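Local coordinates for protein RAP1B (Serratia marcescens, PDB 4AX2) that probably acts as an immunity protein that protects Serratia marcescens against an amidase toxin delivered by its own type VI secretion system, at residues Ile21-Pro24 with Ile28-Met31; Val36-Ala41 with Pro118-Leu123; Cys45-Ser50 with Ala55-Ala60; Asp87-Arg92 with Leu112-Ser117. All coordinates share one frame; numbering follows the deposited sequence.

Contact 1. Residues Ile21-Pro24 with Ile28-Met31; sequences IQDP and IKQM
D23 and K29 meet at the surface around an Asx turn that leads into the short helix 26-29: OD1 of D23 accepts a hydrogen bond from the backbone N of V25, while the other carboxylate oxygen faces the lysine at the far end of the helix. Across the contact the interaction is a salt bridge of modest strength. NZ of K29 stands 3.5 Å from OD2 of D23, and the hydrogen bond it makes there is weak. The aspartate is extended from the backbone, with CG anti to its N (chi1 -169°), and the lysine comes up with a straight chain beyond CG. The two side chains cross at about a right angle; NZ comes closest to OD2, while CD and CE of the lysine pass nearby. D23 is modelled in two conformers and the pairing is described for one of them, so it remains doubtful. K29 is also engaged elsewhere: its side chain packs on W70 and makes a cation-pi interaction with W136, and its backbone bonds to N137, tying the short helix to the C-terminal part of the chain. The loop 21-24 leans on the second subunit, where the O of P24 accepts a hydrogen bond from NH2 of R113 and D23 packs on H97. A water supplements the direct pair by bridging it, donating to OD1 of D23 at 3.2 Å and accepting from NZ of K29 at 3.2 Å.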
loop_
_atom_site.group_PDB
_atom_site.type_symbol
_atom_site.label_atom_id
_atom_site.label_comp_id
_atom_site.label_asym_id
_atom_site.label_seq_id
_atom_site.Cartn_x
_atom_site.Cartn_y
_atom_site.Cartn_z
ATOM N N ILE A 21 3.354 16.403 11.385
ATOM C CA ILE A 21 4.317 16.213 10.279
ATOM C C ILE A 21 4.488 17.509 9.479
ATOM O O ILE A 21 3.514 18.021 8.924
ATOM C CB ILE A 21 3.848 15.106 9.296
ATOM C CG1 ILE A 21 4.060 13.716 9.894
ATOM C CG2 ILE A 21 4.602 15.196 7.976
ATOM C CD1 ILE A 21 5.470 13.184 9.730
ATOM N N GLN A 22 5.725 18.005 9.378
ATOM C CA GLN A 22 5.995 19.314 8.749
ATOM C C GLN A 22 5.848 19.313 7.220
ATOM O O GLN A 22 5.137 20.172 6.686
ATOM C CB GLN A 22 7.365 19.856 9.175
ATOM C CG GLN A 22 7.514 21.362 9.008
ATOM C CD GLN A 22 8.342 21.992 10.117
ATOM O OE1 GLN A 22 8.271 21.572 11.271
ATOM N NE2 GLN A 22 9.127 23.007 9.770
ATOM N N ASP A 23 6.540 18.413 6.514
ATOM C CA ASP A 23 6.247 18.205 5.082
ATOM C C ASP A 23 5.676 16.802 4.875
ATOM O O ASP A 23 6.424 15.831 4.753
ATOM C CB ASP A 23 7.411 18.439 4.101
ATOM C CG ASP A 23 6.936 18.458 2.601
ATOM O OD1 ASP A 23 5.722 18.236 2.336
ATOM O OD2 ASP A 23 7.766 18.705 1.681
ATOM N N PRO A 24 4.338 16.707 4.821
ATOM C CA PRO A 24 3.645 15.432 4.652
ATOM C C PRO A 24 4.044 14.641 3.398
ATOM O O PRO A 24 3.988 13.416 3.424
ATOM C CB PRO A 24 2.171 15.839 4.584
ATOM C CG PRO A 24 2.096 17.131 5.315
ATOM C CD PRO A 24 3.381 17.821 4.985
ATOM N N ILE A 28 7.150 11.369 -0.898
ATOM C CA ILE A 28 6.665 11.254 -2.289
ATOM C C ILE A 28 7.606 11.993 -3.263
ATOM O O ILE A 28 7.898 11.527 -4.379
ATOM C CB ILE A 28 5.234 11.857 -2.404
ATOM C CG1 ILE A 28 4.222 11.109 -1.525
ATOM C CG2 ILE A 28 4.710 11.825 -3.845
ATOM C CD1 ILE A 28 4.094 9.653 -1.919
ATOM N N LYS A 29 8.088 13.142 -2.809
ATOM C CA LYS A 29 8.952 14.011 -3.617
ATOM C C LYS A 29 10.306 13.379 -3.923
ATOM O O LYS A 29 10.957 13.780 -4.874
ATOM C CB LYS A 29 9.153 15.340 -2.901
ATOM C CG LYS A 29 7.879 16.152 -2.833
ATOM C CD LYS A 29 8.079 17.454 -2.093
ATOM C CE LYS A 29 6.948 18.413 -2.391
ATOM N NZ LYS A 29 7.061 19.659 -1.576
ATOM N N GLN A 30 10.713 12.394 -3.117
ATOM C CA GLN A 30 11.945 11.642 -3.345
ATOM C C GLN A 30 11.759 10.396 -4.240
ATOM O O GLN A 30 12.747 9.747 -4.612
ATOM C CB GLN A 30 12.634 11.302 -2.015
ATOM C CG GLN A 30 11.874 10.364 -1.107
ATOM C CD GLN A 30 12.618 10.093 0.181
ATOM O OE1 GLN A 30 12.984 8.949 0.473
ATOM N NE2 GLN A 30 12.864 11.147 0.956
ATOM N N MET A 31 10.518 10.059 -4.592
ATOM C CA MET A 31 10.244 8.845 -5.374
ATOM C C MET A 31 10.446 9.067 -6.853
ATOM O O MET A 31 10.082 10.110 -7.359
ATOM C CB MET A 31 8.790 8.406 -5.242
ATOM C CG MET A 31 8.450 7.729 -3.949
ATOM S SD MET A 31 6.683 7.462 -3.864
ATOM C CE MET A 31 6.708 6.712 -2.222
HETATM O O HOH W 1 4.317 19.951 0.023
#

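Contact 2. Residues Val36-Ala41 with Pro118-Leu123; sequences VVKELA and PELDKL. With EDO (1,2-ethanediol), chain G.
L120 of helix 118-126 reaches toward helix 33-49 and lodges between K38 and A41, one turn apart on that helix. Segments 36-41 and 118-123 run at 127° to each other, with their axes 9.7 Å apart, and their nearest CA atoms are those of K38 and L120, 7.0 Å apart. L120 is extended from its helix, CG anti to the backbone N (chi1 178°), which carries both methyl groups across the gap. CD1 and CD2 of L120 each reach CB of A41 at 3.9 Å, and CD2 also rests alongside the aliphatic part of the lysine, 3.8 Å from CD of K38. The lysine chain slants over the leucine, and bends at chi2 and chi3 lift its ammonium off the apolar surface. There NZ of K38 is hydrogen-bonded to the O of Y115 and the lysine also makes a cation-pi interaction with the Y115 ring. OD1 of D121 lies 4.7 Å from this NZ, but both residues are modelled in two conformers and the separation is uncertain. At the outer side of helix 118-126, O1 of an ethanediol molecule lies 3.1 Å from OE1 of E119, a weak and doubtful hydrogen bond. The contact is thus apolar, with polar groups at its margin. Helix 75-89 underlies it, I82 touching V37 and L123, and L85 touching L120 and L123. On another side of helix 33-49, E39 packs on M67 of helix 55-67 and bonds to H116 of the second subunit.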
loop_
_atom_site.group_PDB
_atom_site.type_symbol
_atom_site.label_atom_id
_atom_site.label_comp_id
_atom_site.label_asym_id
_atom_site.label_seq_id
_atom_site.Cartn_x
_atom_site.Cartn_y
_atom_site.Cartn_z
ATOM N N VAL A 36 5.236 7.140 -7.903
ATOM C CA VAL A 36 4.142 8.017 -7.480
ATOM C C VAL A 36 2.822 7.610 -8.107
ATOM O O VAL A 36 1.785 7.648 -7.447
ATOM C CB VAL A 36 4.415 9.492 -7.800
ATOM C CG1 VAL A 36 3.272 10.372 -7.279
ATOM C CG2 VAL A 36 5.762 9.913 -7.215
ATOM N N VAL A 37 2.856 7.208 -9.372
ATOM C CA VAL A 37 1.670 6.725 -10.054
ATOM C C VAL A 37 1.118 5.501 -9.317
ATOM O O VAL A 37 -0.094 5.367 -9.165
ATOM C CB VAL A 37 1.966 6.367 -11.514
ATOM C CG1 VAL A 37 0.741 5.722 -12.149
ATOM C CG2 VAL A 37 2.422 7.609 -12.302
ATOM N N LYS A 38 2.005 4.611 -8.891
ATOM C CA LYS A 38 1.567 3.394 -8.148
ATOM C C LYS A 38 0.934 3.756 -6.809
ATOM O O LYS A 38 -0.039 3.142 -6.411
ATOM C CB LYS A 38 2.696 2.389 -7.962
ATOM C CG LYS A 38 3.275 1.890 -9.277
ATOM C CD LYS A 38 3.742 0.441 -9.221
ATOM C CE LYS A 38 4.916 0.205 -8.268
ATOM N NZ LYS A 38 5.253 -1.256 -8.067
ATOM N N GLU A 39 1.476 4.774 -6.129
ATOM C CA GLU A 39 0.883 5.250 -4.880
ATOM C C GLU A 39 -0.528 5.766 -5.136
ATOM O O GLU A 39 -1.438 5.532 -4.330
ATOM C CB GLU A 39 1.693 6.376 -4.239
ATOM C CG GLU A 39 3.168 6.080 -4.022
ATOM C CD GLU A 39 3.420 4.886 -3.129
ATOM O OE1 GLU A 39 3.190 5.028 -1.910
ATOM O OE2 GLU A 39 3.916 3.860 -3.633
ATOM N N LEU A 40 -0.707 6.495 -6.239
ATOM C CA LEU A 40 -2.033 6.996 -6.590
ATOM C C LEU A 40 -2.978 5.815 -6.830
ATOM O O LEU A 40 -4.098 5.776 -6.298
ATOM C CB LEU A 40 -1.964 7.883 -7.845
ATOM C CG LEU A 40 -3.267 8.480 -8.380
ATOM C CD1 LEU A 40 -2.957 9.724 -9.207
ATOM C CD2 LEU A 40 -4.060 7.478 -9.222
ATOM N N ALA A 41 -2.509 4.853 -7.621
ATOM C CA ALA A 41 -3.322 3.686 -7.966
ATOM C C ALA A 41 -3.737 2.881 -6.734
ATOM O O ALA A 41 -4.899 2.514 -6.604
ATOM C CB ALA A 41 -2.595 2.790 -8.974
ATOM N N PRO A 118 2.920 -6.425 -12.671
ATOM C CA PRO A 118 3.685 -5.979 -13.824
ATOM C C PRO A 118 2.881 -4.983 -14.680
ATOM O O PRO A 118 3.448 -4.075 -15.258
ATOM C CB PRO A 118 3.941 -7.275 -14.620
ATOM C CG PRO A 118 3.627 -8.406 -13.705
ATOM C CD PRO A 118 2.815 -7.894 -12.561
ATOM N N GLU A 119 1.571 -5.178 -14.758
ATOM C CA GLU A 119 0.692 -4.332 -15.569
ATOM C C GLU A 119 0.711 -2.872 -15.089
ATOM O O GLU A 119 0.835 -1.922 -15.882
ATOM C CB GLU A 119 -0.742 -4.879 -15.519
ATOM C CG GLU A 119 -0.965 -6.164 -16.315
ATOM C CD GLU A 119 -0.702 -7.460 -15.547
ATOM O OE1 GLU A 119 -0.055 -7.461 -14.460
ATOM O OE2 GLU A 119 -1.152 -8.528 -16.058
ATOM N N LEU A 120 0.584 -2.691 -13.777
ATOM C CA LEU A 120 0.666 -1.352 -13.210
ATOM C C LEU A 120 2.091 -0.816 -13.370
ATOM O O LEU A 120 2.269 0.365 -13.660
ATOM C CB LEU A 120 0.220 -1.315 -11.740
ATOM C CG LEU A 120 0.333 0.065 -11.066
ATOM C CD1 LEU A 120 -0.527 1.126 -11.783
ATOM C CD2 LEU A 120 -0.039 -0.053 -9.587
ATOM N N ASP A 121 3.105 -1.666 -13.187
ATOM C CA ASP A 121 4.477 -1.184 -13.338
ATOM C C ASP A 121 4.704 -0.620 -14.760
ATOM O O ASP A 121 5.269 0.464 -14.928
ATOM C CB ASP A 121 5.511 -2.251 -13.012
ATOM C CG ASP A 121 6.929 -1.713 -13.082
ATOM O OD1 ASP A 121 7.284 -0.796 -12.311
ATOM O OD2 ASP A 121 7.684 -2.209 -13.921
ATOM N N LYS A 122 4.232 -1.342 -15.771
ATOM C CA LYS A 122 4.329 -0.891 -17.168
ATOM C C LYS A 122 3.546 0.414 -17.377
ATOM O O LYS A 122 4.073 1.388 -17.919
ATOM C CB LYS A 122 3.802 -1.999 -18.098
ATOM C CG LYS A 122 3.841 -1.668 -19.589
ATOM C CD LYS A 122 3.623 -2.914 -20.441
ATOM C CE LYS A 122 3.669 -2.596 -21.935
ATOM N NZ LYS A 122 3.524 -3.808 -22.801
ATOM N N LEU A 123 2.297 0.439 -16.927
ATOM C CA LEU A 123 1.442 1.636 -17.100
ATOM C C LEU A 123 1.998 2.855 -16.379
ATOM O O LEU A 123 1.928 3.959 -16.909
ATOM C CB LEU A 123 0.002 1.367 -16.669
ATOM C CG LEU A 123 -1.041 2.489 -16.811
ATOM C CD1 LEU A 123 -1.247 2.868 -18.284
ATOM C CD2 LEU A 123 -2.349 2.035 -16.188
HETATM C C1 EDO G . -1.422 -9.937 -11.208
HETATM O O1 EDO G . -1.545 -9.370 -12.499
HETATM C C2 EDO G . -0.035 -9.683 -10.708
HETATM O O2 EDO G . 0.239 -10.596 -9.661
#

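Contact 3. Residues Cys45-Ser50 with Ala55-Ala60; sequences CLAQVS and AFSLDA
S57 and A47 mark the tight centre of this contact, where helical segments 45-49 and 55-60 run nearly antiparallel, 155° between directions and only 7.7 Å between axes. Small side chains permit this closeness. S57 OG, anti to its backbone N, donates a short hydrogen bond of 2.5 Å to A47 O, bent to 127° at the oxygen and tilted from the carbonyl plane. Beside it CB of A60 sits 3.8 Å from CB of A47. S50 closes the end next to the loop joining the helices: its OG donates to L46 O at 2.8 Å, lies 3.2 Å from CB of S57, and comes near the plane of the F56 ring at its edge. Packing relaxes toward L46, whose CB is 4.2 Å from CZ of F56 and 4.3 Å from CB of A60, while L58 points away and is exposed. The ring of F56 stacks on F56 of the second subunit, and L46 packs on its own counterpart there. C45 of helix 33-49 forms a disulfide with C111 of helix 107-116. The arrangement is a helical hairpin, two antiparallel helices joined by a short loop, lying at the dimer interface of this all-helical protein.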
loop_
_atom_site.group_PDB
_atom_site.type_symbol
_atom_site.label_atom_id
_atom_site.label_comp_id
_atom_site.label_asym_id
_atom_site.label_seq_id
_atom_site.Cartn_x
_atom_site.Cartn_y
_atom_site.Cartn_z
ATOM N N CYS A 45 -7.522 2.539 -5.319
ATOM C CA CYS A 45 -8.069 1.195 -5.179
ATOM C C CYS A 45 -8.661 1.048 -3.776
ATOM O O CYS A 45 -9.797 0.588 -3.611
ATOM C CB CYS A 45 -6.972 0.152 -5.432
ATOM S SG CYS A 45 -7.531 -1.554 -5.464
ATOM N N LEU A 46 -7.906 1.483 -2.769
ATOM C CA LEU A 46 -8.363 1.398 -1.385
ATOM C C LEU A 46 -9.632 2.228 -1.168
ATOM O O LEU A 46 -10.545 1.775 -0.499
ATOM C CB LEU A 46 -7.257 1.841 -0.427
ATOM C CG LEU A 46 -6.032 0.924 -0.401
ATOM C CD1 LEU A 46 -4.870 1.546 0.396
ATOM C CD2 LEU A 46 -6.426 -0.428 0.183
ATOM N N ALA A 47 -9.680 3.430 -1.746
ATOM C CA ALA A 47 -10.912 4.255 -1.721
ATOM C C ALA A 47 -12.113 3.536 -2.320
ATOM O O ALA A 47 -13.230 3.611 -1.781
ATOM C CB ALA A 47 -10.682 5.576 -2.444
ATOM N N GLN A 48 -11.899 2.826 -3.426
ATOM C CA GLN A 48 -13.000 2.175 -4.149
ATOM C C GLN A 48 -13.503 0.903 -3.491
ATOM O O GLN A 48 -14.675 0.566 -3.620
ATOM C CB GLN A 48 -12.611 1.910 -5.613
ATOM C CG GLN A 48 -12.442 3.193 -6.408
ATOM C CD GLN A 48 -12.037 2.957 -7.849
ATOM O OE1 GLN A 48 -12.088 1.823 -8.334
ATOM N NE2 GLN A 48 -11.654 4.035 -8.555
ATOM N N VAL A 49 -12.650 0.219 -2.746
ATOM C CA VAL A 49 -13.054 -1.036 -2.090
ATOM C C VAL A 49 -13.580 -0.854 -0.676
ATOM O O VAL A 49 -13.958 -1.836 -0.022
ATOM C CB VAL A 49 -11.932 -2.089 -2.108
ATOM C CG1 VAL A 49 -11.517 -2.383 -3.542
ATOM C CG2 VAL A 49 -10.756 -1.648 -1.241
ATOM N N SER A 50 -13.601 0.386 -0.200
ATOM C CA SER A 50 -14.102 0.694 1.123
ATOM C C SER A 50 -15.411 1.457 0.908
ATOM O O SER A 50 -15.845 1.647 -0.228
ATOM C CB SER A 50 -13.060 1.485 1.942
ATOM O OG SER A 50 -12.537 2.579 1.230
ATOM N N ALA A 55 -15.392 7.860 6.097
ATOM C CA ALA A 55 -14.247 8.760 6.251
ATOM C C ALA A 55 -12.984 8.158 5.665
ATOM O O ALA A 55 -12.192 8.870 5.044
ATOM C CB ALA A 55 -14.021 9.116 7.722
ATOM N N PHE A 56 -12.777 6.857 5.869
ATOM C CA PHE A 56 -11.580 6.218 5.304
ATOM C C PHE A 56 -11.542 6.319 3.784
ATOM O O PHE A 56 -10.547 6.754 3.234
ATOM C CB PHE A 56 -11.406 4.742 5.694
ATOM C CG PHE A 56 -10.253 4.107 4.975
ATOM C CD1 PHE A 56 -8.950 4.414 5.346
ATOM C CD2 PHE A 56 -10.463 3.306 3.857
ATOM C CE1 PHE A 56 -7.867 3.894 4.645
ATOM C CE2 PHE A 56 -9.392 2.790 3.140
ATOM C CZ PHE A 56 -8.081 3.089 3.538
ATOM N N SER A 57 -12.601 5.876 3.116
ATOM C CA SER A 57 -12.664 5.939 1.651
ATOM C C SER A 57 -12.371 7.349 1.146
ATOM O O SER A 57 -11.631 7.531 0.175
ATOM C CB SER A 57 -14.017 5.430 1.132
ATOM O OG SER A 57 -14.093 5.495 -0.299
ATOM N N LEU A 58 -12.939 8.355 1.805
ATOM C CA LEU A 58 -12.736 9.742 1.385
ATOM C C LEU A 58 -11.282 10.170 1.565
ATOM O O LEU A 58 -10.699 10.859 0.718
ATOM C CB LEU A 58 -13.687 10.676 2.154
ATOM C CG LEU A 58 -13.617 12.174 1.845
ATOM C CD1 LEU A 58 -13.889 12.466 0.369
ATOM C CD2 LEU A 58 -14.595 12.938 2.735
ATOM N N ASP A 59 -10.699 9.759 2.682
ATOM C CA ASP A 59 -9.282 10.017 2.980
ATOM C C ASP A 59 -8.377 9.426 1.893
ATOM O O ASP A 59 -7.502 10.114 1.378
ATOM C CB ASP A 59 -8.957 9.400 4.349
ATOM C CG ASP A 59 -7.551 9.722 4.839
ATOM O OD1 ASP A 59 -6.569 9.178 4.276
ATOM O OD2 ASP A 59 -7.442 10.457 5.843
ATOM N N ALA A 60 -8.622 8.157 1.534
ATOM C CA ALA A 60 -7.853 7.470 0.500
ATOM C C ALA A 60 -8.001 8.145 -0.877
ATOM O O ALA A 60 -7.020 8.268 -1.623
ATOM C CB ALA A 60 -8.257 5.986 0.433
#

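Contact 4. Residues Asp87-Arg92 with Leu112-Ser117; sequences DKYKSR and LRLYHS. With EDO (1,2-ethanediol), chain G; EDO (1,2-ethanediol), chain F.
Y89 lays one face of its ring against helix 107-116, and the apolar and CH-pi contacts come from L114. CA of L114 sits over the ring, 4.0 Å from its centroid and offset toward the rim, and CD1 of L114 meets CD1 of Y89 at 3.8 Å. The phenol end abuts S117, whose CB lies 3.3 Å from OH of Y89. The joint is thus between the last turn of helix 75-89, which runs into a type I turn from Y89 to R92, and the end of helix 107-116, where S117 becomes the N-cap of helix 118-126. Among the hydrogen bonds, L114 O receives S117 N and S117 OG. With chi1 at 65°, OG sits between its backbone N and carbonyl carbon and turns back to L114 O, 2.7 Å away, in the carbonyl plane on a lone pair; it also caps the N of L120. A water links the segments, donating to Y89 O and accepting from R113 NH1 at 2.7 Å; NH1 also bonds to OD1 of N110. Of the ethanediol contacts, H116 ND1 to one molecule's O2 is sound, at 2.8 Å. The 2.3 Å from Y89 OH to O1 of the other is too short to be trusted.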
loop_
_atom_site.group_PDB
_atom_site.type_symbol
_atom_site.label_atom_id
_atom_site.label_comp_id
_atom_site.label_asym_id
_atom_site.label_seq_id
_atom_site.Cartn_x
_atom_site.Cartn_y
_atom_site.Cartn_z
ATOM N N ASP A 87 -10.024 -1.529 -11.917
ATOM C CA ASP A 87 -11.230 -2.316 -12.075
ATOM C C ASP A 87 -10.934 -3.777 -12.413
ATOM O O ASP A 87 -11.718 -4.645 -12.074
ATOM C CB ASP A 87 -12.166 -1.690 -13.127
ATOM C CG ASP A 87 -12.817 -0.412 -12.639
ATOM O OD1 ASP A 87 -12.794 -0.176 -11.408
ATOM O OD2 ASP A 87 -13.363 0.356 -13.483
ATOM N N LYS A 88 -9.799 -4.038 -13.048
ATOM C CA LYS A 88 -9.397 -5.412 -13.381
ATOM C C LYS A 88 -8.849 -6.189 -12.165
ATOM O O LYS A 88 -8.746 -7.425 -12.224
ATOM C CB LYS A 88 -8.422 -5.405 -14.566
ATOM C CG LYS A 88 -9.086 -4.900 -15.851
ATOM C CD LYS A 88 -8.135 -4.902 -17.046
ATOM C CE LYS A 88 -8.757 -4.249 -18.277
ATOM N NZ LYS A 88 -7.737 -3.986 -19.333
ATOM N N TYR A 89 -8.553 -5.481 -11.064
ATOM C CA TYR A 89 -8.002 -6.100 -9.837
ATOM C C TYR A 89 -8.935 -6.104 -8.620
ATOM O O TYR A 89 -9.004 -7.095 -7.882
ATOM C CB TYR A 89 -6.675 -5.419 -9.473
ATOM C CG TYR A 89 -5.553 -5.901 -10.350
ATOM C CD1 TYR A 89 -5.392 -5.409 -11.630
ATOM C CD2 TYR A 89 -4.668 -6.876 -9.904
ATOM C CE1 TYR A 89 -4.384 -5.881 -12.463
ATOM C CE2 TYR A 89 -3.645 -7.346 -10.723
ATOM C CZ TYR A 89 -3.513 -6.850 -12.006
ATOM O OH TYR A 89 -2.512 -7.292 -12.845
ATOM N N LYS A 90 -9.673 -5.012 -8.424
ATOM C CA LYS A 90 -10.272 -4.715 -7.119
ATOM C C LYS A 90 -11.378 -5.651 -6.645
ATOM O O LYS A 90 -11.579 -5.780 -5.428
ATOM C CB LYS A 90 -10.803 -3.279 -7.103
ATOM C CG LYS A 90 -11.985 -3.046 -8.034
ATOM C CD LYS A 90 -12.516 -1.623 -7.843
ATOM C CE LYS A 90 -13.805 -1.394 -8.633
ATOM N NZ LYS A 90 -14.303 0.015 -8.593
ATOM N N SER A 91 -12.075 -6.290 -7.591
ATOM C CA SER A 91 -13.308 -7.051 -7.336
ATOM C C SER A 91 -13.082 -8.527 -7.464
ATOM O O SER A 91 -14.027 -9.311 -7.355
ATOM C CB SER A 91 -14.406 -6.683 -8.347
ATOM O OG SER A 91 -14.630 -5.303 -8.372
ATOM N N ARG A 92 -11.831 -8.926 -7.675
ATOM C CA ARG A 92 -11.545 -10.331 -7.845
ATOM C C ARG A 92 -12.004 -11.111 -6.632
ATOM O O ARG A 92 -11.966 -10.633 -5.486
ATOM C CB ARG A 92 -10.070 -10.590 -8.142
ATOM C CG ARG A 92 -9.570 -9.981 -9.445
ATOM C CD ARG A 92 -10.360 -10.389 -10.687
ATOM N NE ARG A 92 -10.211 -11.812 -11.001
ATOM C CZ ARG A 92 -9.201 -12.345 -11.696
ATOM N NH1 ARG A 92 -8.210 -11.584 -12.163
ATOM N NH2 ARG A 92 -9.180 -13.656 -11.921
ATOM N N LEU A 112 -3.297 -4.640 -3.073
ATOM C CA LEU A 112 -1.870 -4.934 -2.993
ATOM C C LEU A 112 -1.391 -5.687 -4.253
ATOM O O LEU A 112 -0.302 -5.416 -4.767
ATOM C CB LEU A 112 -1.555 -5.707 -1.717
ATOM C CG LEU A 112 -1.813 -4.972 -0.410
ATOM C CD1 LEU A 112 -1.548 -5.939 0.746
ATOM C CD2 LEU A 112 -0.898 -3.745 -0.298
ATOM N N ARG A 113 -2.216 -6.597 -4.773
ATOM C CA ARG A 113 -1.849 -7.353 -5.989
ATOM C C ARG A 113 -1.701 -6.388 -7.156
ATOM O O ARG A 113 -0.735 -6.434 -7.913
ATOM C CB ARG A 113 -2.890 -8.430 -6.308
ATOM C CG ARG A 113 -2.453 -9.385 -7.404
ATOM C CD ARG A 113 -3.500 -10.470 -7.703
ATOM N NE ARG A 113 -3.858 -11.246 -6.514
ATOM C CZ ARG A 113 -5.002 -11.150 -5.831
ATOM N NH1 ARG A 113 -5.960 -10.333 -6.207
ATOM N NH2 ARG A 113 -5.182 -11.892 -4.732
ATOM N N LEU A 114 -2.687 -5.519 -7.310
ATOM C CA LEU A 114 -2.605 -4.408 -8.273
ATOM C C LEU A 114 -1.308 -3.633 -8.128
ATOM O O LEU A 114 -0.575 -3.439 -9.098
ATOM C CB LEU A 114 -3.765 -3.440 -8.052
ATOM C CG LEU A 114 -3.652 -2.076 -8.773
ATOM C CD1 LEU A 114 -3.804 -2.285 -10.267
ATOM C CD2 LEU A 114 -4.702 -1.116 -8.263
ATOM N N TYR A 115 -1.035 -3.189 -6.908
ATOM C CA TYR A 115 0.103 -2.314 -6.621
ATOM C C TYR A 115 1.424 -2.935 -7.053
ATOM O O TYR A 115 2.314 -2.223 -7.474
ATOM C CB TYR A 115 0.117 -1.993 -5.124
ATOM C CG TYR A 115 1.240 -1.131 -4.632
ATOM C CD1 TYR A 115 1.337 0.210 -4.991
ATOM C CD2 TYR A 115 2.178 -1.640 -3.745
ATOM C CE1 TYR A 115 2.344 1.014 -4.503
ATOM C CE2 TYR A 115 3.189 -0.852 -3.253
ATOM C CZ TYR A 115 3.273 0.482 -3.641
ATOM O OH TYR A 115 4.286 1.258 -3.140
ATOM N N HIS A 116 1.563 -4.247 -6.891
ATOM C CA HIS A 116 2.789 -4.965 -7.300
ATOM C C HIS A 116 2.764 -5.564 -8.697
ATOM O O HIS A 116 3.730 -6.230 -9.110
ATOM C CB HIS A 116 3.095 -6.058 -6.275
ATOM C CG HIS A 116 3.348 -5.527 -4.876
ATOM N ND1 HIS A 116 4.439 -4.801 -4.563
ATOM C CD2 HIS A 116 2.596 -5.635 -3.700
ATOM C CE1 HIS A 116 4.391 -4.459 -3.248
ATOM N NE2 HIS A 116 3.267 -4.978 -2.728
ATOM N N SER A 117 1.678 -5.368 -9.444
ATOM C CA SER A 117 1.511 -6.033 -10.734
ATOM C C SER A 117 2.461 -5.515 -11.794
ATOM O O SER A 117 2.772 -4.319 -11.853
ATOM C CB SER A 117 0.055 -5.946 -11.250
ATOM O OG SER A 117 -0.318 -4.606 -11.539
HETATM C C1 EDO G . -1.422 -9.937 -11.208
HETATM O O1 EDO G . -1.545 -9.370 -12.499
HETATM C C2 EDO G . -0.035 -9.683 -10.708
HETATM O O2 EDO G . 0.239 -10.596 -9.661
HETATM C C1 EDO F . 8.105 -3.222 -4.943
HETATM O O1 EDO F . 7.193 -3.159 -3.853
HETATM C C2 EDO F . 7.349 -2.871 -6.215
HETATM O O2 EDO F . 6.264 -3.785 -6.399
HETATM O O HOH W 2 -6.633 -8.661 -8.230
#

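From the N terminus, contact 1 comes first and closes a local loop across helix 26-29; it then lies in series with all the others. Contact 2 opens next on helix 33-49 and closes only at helix 118-126, holding the widest span of chain. Within that span contact 3 turns helix 33-49 back on helix 55-67, and contact 4 afterwards joins helix 75-89 to helix 107-116, so both lie inside contact 2, in series with each other. None of them cross. Contact 1 packs against contact 2, contact 2 adjoins contact 3 in sequence, and contact 4 touches both 2 and 3. Contacts 1, 3 and 4 also reach the second subunit, as does E39 of contact 2.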